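Local coordinates for 122aa long conserved hypothetical protein (Sulfolobus tokodaii, PDB 1WOL) that is of unknown function but adopts the all-helical HEPN fold, whose relatives include nucleotide-binding proteins and ribonucleases, at residues A11-D14 against L15-R19; S34-C37 against A38-V42. All blocks are in the same frame, centred on the assembly; numbering follows the deposited sequence.

Contact 1 (A11-D14 against L15-R19); sequences AERD and LEEAR
R13 and E17 sit one turn apart on helix 4-23, the first long helix of this HEPN helical bundle, and face each other across an i to i+4 spacing. Their charged ends form a long salt bridge, R13 NE to E17 OE2 at 4.0 Å. The guanidinium and carboxylate planes stand 70° apart, too steep for a paired, coplanar grip, and the closer side-chain approach is aliphatic, R13 CG to the same OE2 at 3.5 Å. E17 reaches there because its CG swings back beside its own backbone N (chi1 -76°), which lays CG 3.2 Å from R13 O. E16 contributes charge alone: its OE2, 4.2 Å from R13 NH1, sits off the plane of the guanidinium and takes no hydrogen from it. On the other flank of E17, OE1 comes within 3.8 Å of D14 OD1, so two acids crowd together, a cost that the nearby arginine probably offsets. Replacing E17 by an alanine would probably leave R13 without its salt-bridge partner and its guanidinium freer to turn.

The four carbonyls of 11-14 each take an N-H four residues on: A11 O that of L15, E12 O that of E16, R13 O that of E17 and D14 O that of A18. The E12 carboxylate finds its mate on another helix, in a salt bridge from OE2 to K118 of helix 100-120. L15 packs against I107, I111 and L114 of that helix, while A18 meets L33 and S34 of helix 27-48. Of the four backbone bonds, the one from A18 N to D14 O is short, at 2.8 Å, yet bent, its N-H...O angle being 146°.

Contact 2 (S34-C37 against A38-V42); sequences SQQC and AEKAV
The carboxylate of E39 has the amides of Q35 and Q36 near it and stacks flat on neither. Its plane makes 34° with the Q35 amide, whose chain runs at a slant to it, and 67° with the Q36 amide, whose chain runs beside it in the same direction. The charge partner of the carboxylate lies one turn further on: E39 OE2 makes a salt bridge with K43.

K40 also runs alongside Q36. Its first torsion (chi1 -75°) sets CG beside the backbone N and over the preceding turn, and a bend at chi2 keeps CD there too, so that CG and CD each lie 3.6 Å from Q36 O. For E39 the helix geometry itself sets CB 3.5 Å from Q35 O.

Beneath these side chains the helix is regular. The N-H of A38 bonds to S34 O, that of E39 to Q35 O at 2.9 Å, that of K40 to Q36 O, and that of A41 to C37 O at 3.0 Å. The buried hydroxyl of S34 is satisfied in its own helix by a hydrogen bond between OG and A30 O. S34 and A38 are among the residues packed on neighbouring helices: S34 meets A18 of helix 4-23 and C106, I107 and A110 of helix 100-120, while A38 touches I58. V42 adds I113 and L61. Contacts with helices 4-23, 58-61 and 100-120 at once place 27-48 as a central helix of the HEPN helical bundle.

Contact 1 lies on helix 4-23 and contact 2 on helix 27-48, consecutive helices that run antiparallel as a hairpin, with the two centres about 9 Å apart. Both are nine-residue runs of helix with the same backbone bonding; their settings differ. Contact 2 is buried, its centre about 4 Å from that of the chain, whereas contact 1 is partly buried, about 10 Å out, with R13 and E16 exposed. Both send a glutamate to a lysine outside (E12 to K118, E39 to K43), but contact 1 alone adds the long R13-E17 pair and the D14-E17 like charges within itself. They meet where A11 CB packs 3.3 Å from C37 O.

Contact 1 (A11-D14 against L15-R19)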
loop_
_atom_site.group_PDB
_atom_site.type_symbol
_atom_site.label_atom_id
_atom_site.label_comp_id
_atom_site.label_asym_id
_atom_site.label_seq_id
_atom_site.Cartn_x
_atom_site.Cartn_y
_atom_site.Cartn_z
ATOM N N ALA A 11 -8.154 -3.502 3.896
ATOM C CA ALA A 11 -6.658 -3.532 3.911
ATOM C C ALA A 11 -6.159 -4.850 4.473
ATOM O O ALA A 11 -5.116 -5.326 3.920
ATOM C CB ALA A 11 -6.165 -2.325 4.869
ATOM N N GLU A 12 -6.805 -5.428 5.493
ATOM C CA GLU A 12 -6.330 -6.674 6.066
ATOM C C GLU A 12 -6.446 -7.768 5.009
ATOM O O GLU A 12 -5.605 -8.636 4.848
ATOM C CB GLU A 12 -7.191 -7.005 7.320
ATOM C CG GLU A 12 -6.882 -5.915 8.253
ATOM C CD GLU A 12 -7.232 -6.133 9.575
ATOM O OE1 GLU A 12 -8.436 -6.584 9.686
ATOM O OE2 GLU A 12 -6.285 -5.793 10.431
ATOM N N ARG A 13 -7.516 -7.697 4.171
ATOM C CA ARG A 13 -7.675 -8.793 3.170
ATOM C C ARG A 13 -6.621 -8.597 2.050
ATOM O O ARG A 13 -6.106 -9.625 1.522
ATOM C CB ARG A 13 -9.126 -8.585 2.528
ATOM C CG ARG A 13 -9.498 -9.785 1.536
ATOM C CD ARG A 13 -9.703 -11.065 2.444
ATOM N NE ARG A 13 -10.428 -12.045 1.619
ATOM C CZ ARG A 13 -10.942 -13.082 2.160
ATOM N NH1 ARG A 13 -10.833 -13.196 3.573
ATOM N NH2 ARG A 13 -11.384 -14.069 1.385
ATOM N N ASP A 14 -6.343 -7.362 1.658
ATOM C CA ASP A 14 -5.323 -7.088 0.637
ATOM C C ASP A 14 -3.966 -7.639 1.153
ATOM O O ASP A 14 -3.177 -8.166 0.367
ATOM C CB ASP A 14 -5.202 -5.564 0.366
ATOM C CG ASP A 14 -6.395 -5.021 -0.395
ATOM O OD1 ASP A 14 -7.063 -5.854 -0.982
ATOM O OD2 ASP A 14 -6.570 -3.804 -0.413
ATOM N N LEU A 15 -3.609 -7.435 2.464
ATOM C CA LEU A 15 -2.347 -8.002 3.025
ATOM C C LEU A 15 -2.358 -9.490 2.937
ATOM O O LEU A 15 -1.364 -10.118 2.543
ATOM C CB LEU A 15 -2.181 -7.496 4.457
ATOM C CG LEU A 15 -1.060 -8.156 5.170
ATOM C CD1 LEU A 15 0.339 -7.910 4.560
ATOM C CD2 LEU A 15 -1.001 -7.519 6.667
ATOM N N GLU A 16 -3.428 -10.138 3.338
ATOM C CA GLU A 16 -3.493 -11.618 3.235
ATOM C C GLU A 16 -3.305 -12.026 1.840
ATOM O O GLU A 16 -2.589 -13.024 1.620
ATOM C CB GLU A 16 -4.890 -12.059 3.820
ATOM C CG GLU A 16 -5.039 -13.578 3.687
ATOM C CD GLU A 16 -6.351 -14.044 4.351
ATOM O OE1 GLU A 16 -6.631 -13.648 5.564
ATOM O OE2 GLU A 16 -6.982 -14.923 3.774
ATOM N N GLU A 17 -3.937 -11.328 0.899
ATOM C CA GLU A 17 -3.777 -11.776 -0.531
ATOM C C GLU A 17 -2.356 -11.486 -1.009
ATOM O O GLU A 17 -1.911 -12.254 -1.838
ATOM C CB GLU A 17 -4.751 -10.906 -1.325
ATOM C CG GLU A 17 -6.220 -11.436 -1.099
ATOM C CD GLU A 17 -7.251 -10.499 -1.763
ATOM O OE1 GLU A 17 -6.970 -9.437 -2.248
ATOM O OE2 GLU A 17 -8.483 -10.873 -1.659
ATOM N N ALA A 18 -1.717 -10.421 -0.506
ATOM C CA ALA A 18 -0.309 -10.183 -0.941
ATOM C C ALA A 18 0.585 -11.295 -0.500
ATOM O O ALA A 18 1.456 -11.706 -1.258
ATOM C CB ALA A 18 0.141 -8.809 -0.331
ATOM N N ARG A 19 0.427 -11.732 0.767
ATOM C CA ARG A 19 1.252 -12.884 1.201
ATOM C C ARG A 19 0.941 -14.110 0.374
ATOM O O ARG A 19 1.840 -14.889 -0.012
ATOM C CB ARG A 19 0.985 -13.229 2.672
ATOM C CG ARG A 19 1.321 -12.128 3.605
ATOM C CD ARG A 19 1.152 -12.735 5.000
ATOM N NE ARG A 19 1.073 -11.753 6.081
ATOM C CZ ARG A 19 2.091 -11.230 6.755
ATOM N NH1 ARG A 19 3.357 -11.506 6.448
ATOM N NH2 ARG A 19 1.833 -10.500 7.880
#

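Contact 2 (S34-C37 against A38-V42)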
loop_
_atom_site.group_PDB
_atom_site.type_symbol
_atom_site.label_atom_id
_atom_site.label_comp_id
_atom_site.label_asym_id
_atom_site.label_seq_id
_atom_site.Cartn_x
_atom_site.Cartn_y
_atom_site.Cartn_z
ATOM N N SER A 34 0.098 -4.993 -1.872
ATOM C CA SER A 34 0.657 -4.248 -0.684
ATOM C C SER A 34 0.349 -2.764 -0.833
ATOM O O SER A 34 0.021 -2.109 0.182
ATOM C CB SER A 34 2.206 -4.420 -0.654
ATOM O OG SER A 34 2.442 -5.819 -0.406
ATOM N N GLN A 35 0.457 -2.174 -2.042
ATOM C CA GLN A 35 0.075 -0.803 -2.166
ATOM C C GLN A 35 -1.396 -0.599 -1.924
ATOM O O GLN A 35 -1.734 0.328 -1.209
ATOM C CB GLN A 35 0.454 -0.264 -3.539
ATOM C CG GLN A 35 -0.043 1.180 -3.546
ATOM C CD GLN A 35 -0.544 1.729 -4.718
ATOM O OE1 GLN A 35 0.180 1.701 -5.664
ATOM N NE2 GLN A 35 -1.798 2.448 -4.673
ATOM N N GLN A 36 -2.263 -1.547 -2.350
ATOM C CA GLN A 36 -3.673 -1.454 -2.050
ATOM C C GLN A 36 -3.929 -1.502 -0.589
ATOM O O GLN A 36 -4.778 -0.748 -0.090
ATOM C CB GLN A 36 -4.471 -2.563 -2.723
ATOM C CG GLN A 36 -4.418 -2.421 -4.243
ATOM C CD GLN A 36 -5.397 -1.305 -4.660
ATOM O OE1 GLN A 36 -4.990 -0.420 -5.462
ATOM N NE2 GLN A 36 -6.571 -1.295 -4.111
ATOM N N CYS A 37 -3.227 -2.408 0.171
ATOM C CA CYS A 37 -3.342 -2.483 1.579
ATOM C C CYS A 37 -3.074 -1.101 2.234
ATOM O O CYS A 37 -3.905 -0.673 3.050
ATOM C CB CYS A 37 -2.356 -3.578 2.082
ATOM S SG CYS A 37 -2.264 -3.536 3.955
ATOM N N ALA A 38 -1.940 -0.527 1.893
ATOM C CA ALA A 38 -1.556 0.752 2.542
ATOM C C ALA A 38 -2.551 1.839 2.214
ATOM O O ALA A 38 -2.950 2.603 3.122
ATOM C CB ALA A 38 -0.112 1.094 2.099
ATOM N N GLU A 39 -2.909 1.898 0.902
ATOM C CA GLU A 39 -3.880 2.960 0.481
ATOM C C GLU A 39 -5.215 2.794 1.245
ATOM O O GLU A 39 -5.761 3.790 1.754
ATOM C CB GLU A 39 -4.114 2.874 -1.069
ATOM C CG GLU A 39 -5.047 4.113 -1.480
ATOM C CD GLU A 39 -5.634 4.003 -2.861
ATOM O OE1 GLU A 39 -5.119 3.240 -3.729
ATOM O OE2 GLU A 39 -6.645 4.745 -3.067
ATOM N N LYS A 40 -5.796 1.619 1.375
ATOM C CA LYS A 40 -7.030 1.430 2.088
ATOM C C LYS A 40 -6.893 1.777 3.565
ATOM O O LYS A 40 -7.788 2.398 4.164
ATOM C CB LYS A 40 -7.578 0.034 1.860
ATOM C CG LYS A 40 -8.275 -0.279 0.438
ATOM C CD LYS A 40 -8.027 0.518 -0.815
ATOM C CE LYS A 40 -8.922 0.044 -1.924
ATOM N NZ LYS A 40 -8.651 0.974 -2.980
ATOM N N ALA A 41 -5.813 1.354 4.194
ATOM C CA ALA A 41 -5.583 1.710 5.615
ATOM C C ALA A 41 -5.508 3.211 5.823
ATOM O O ALA A 41 -6.157 3.629 6.757
ATOM C CB ALA A 41 -4.232 1.072 6.011
ATOM N N VAL A 42 -4.791 3.918 4.976
ATOM C CA VAL A 42 -4.643 5.397 5.139
ATOM C C VAL A 42 -5.986 6.008 4.836
ATOM O O VAL A 42 -6.377 6.899 5.598
ATOM C CB VAL A 42 -3.531 5.887 4.303
ATOM C CG1 VAL A 42 -3.509 7.411 4.304
ATOM C CG2 VAL A 42 -2.218 5.369 4.950
#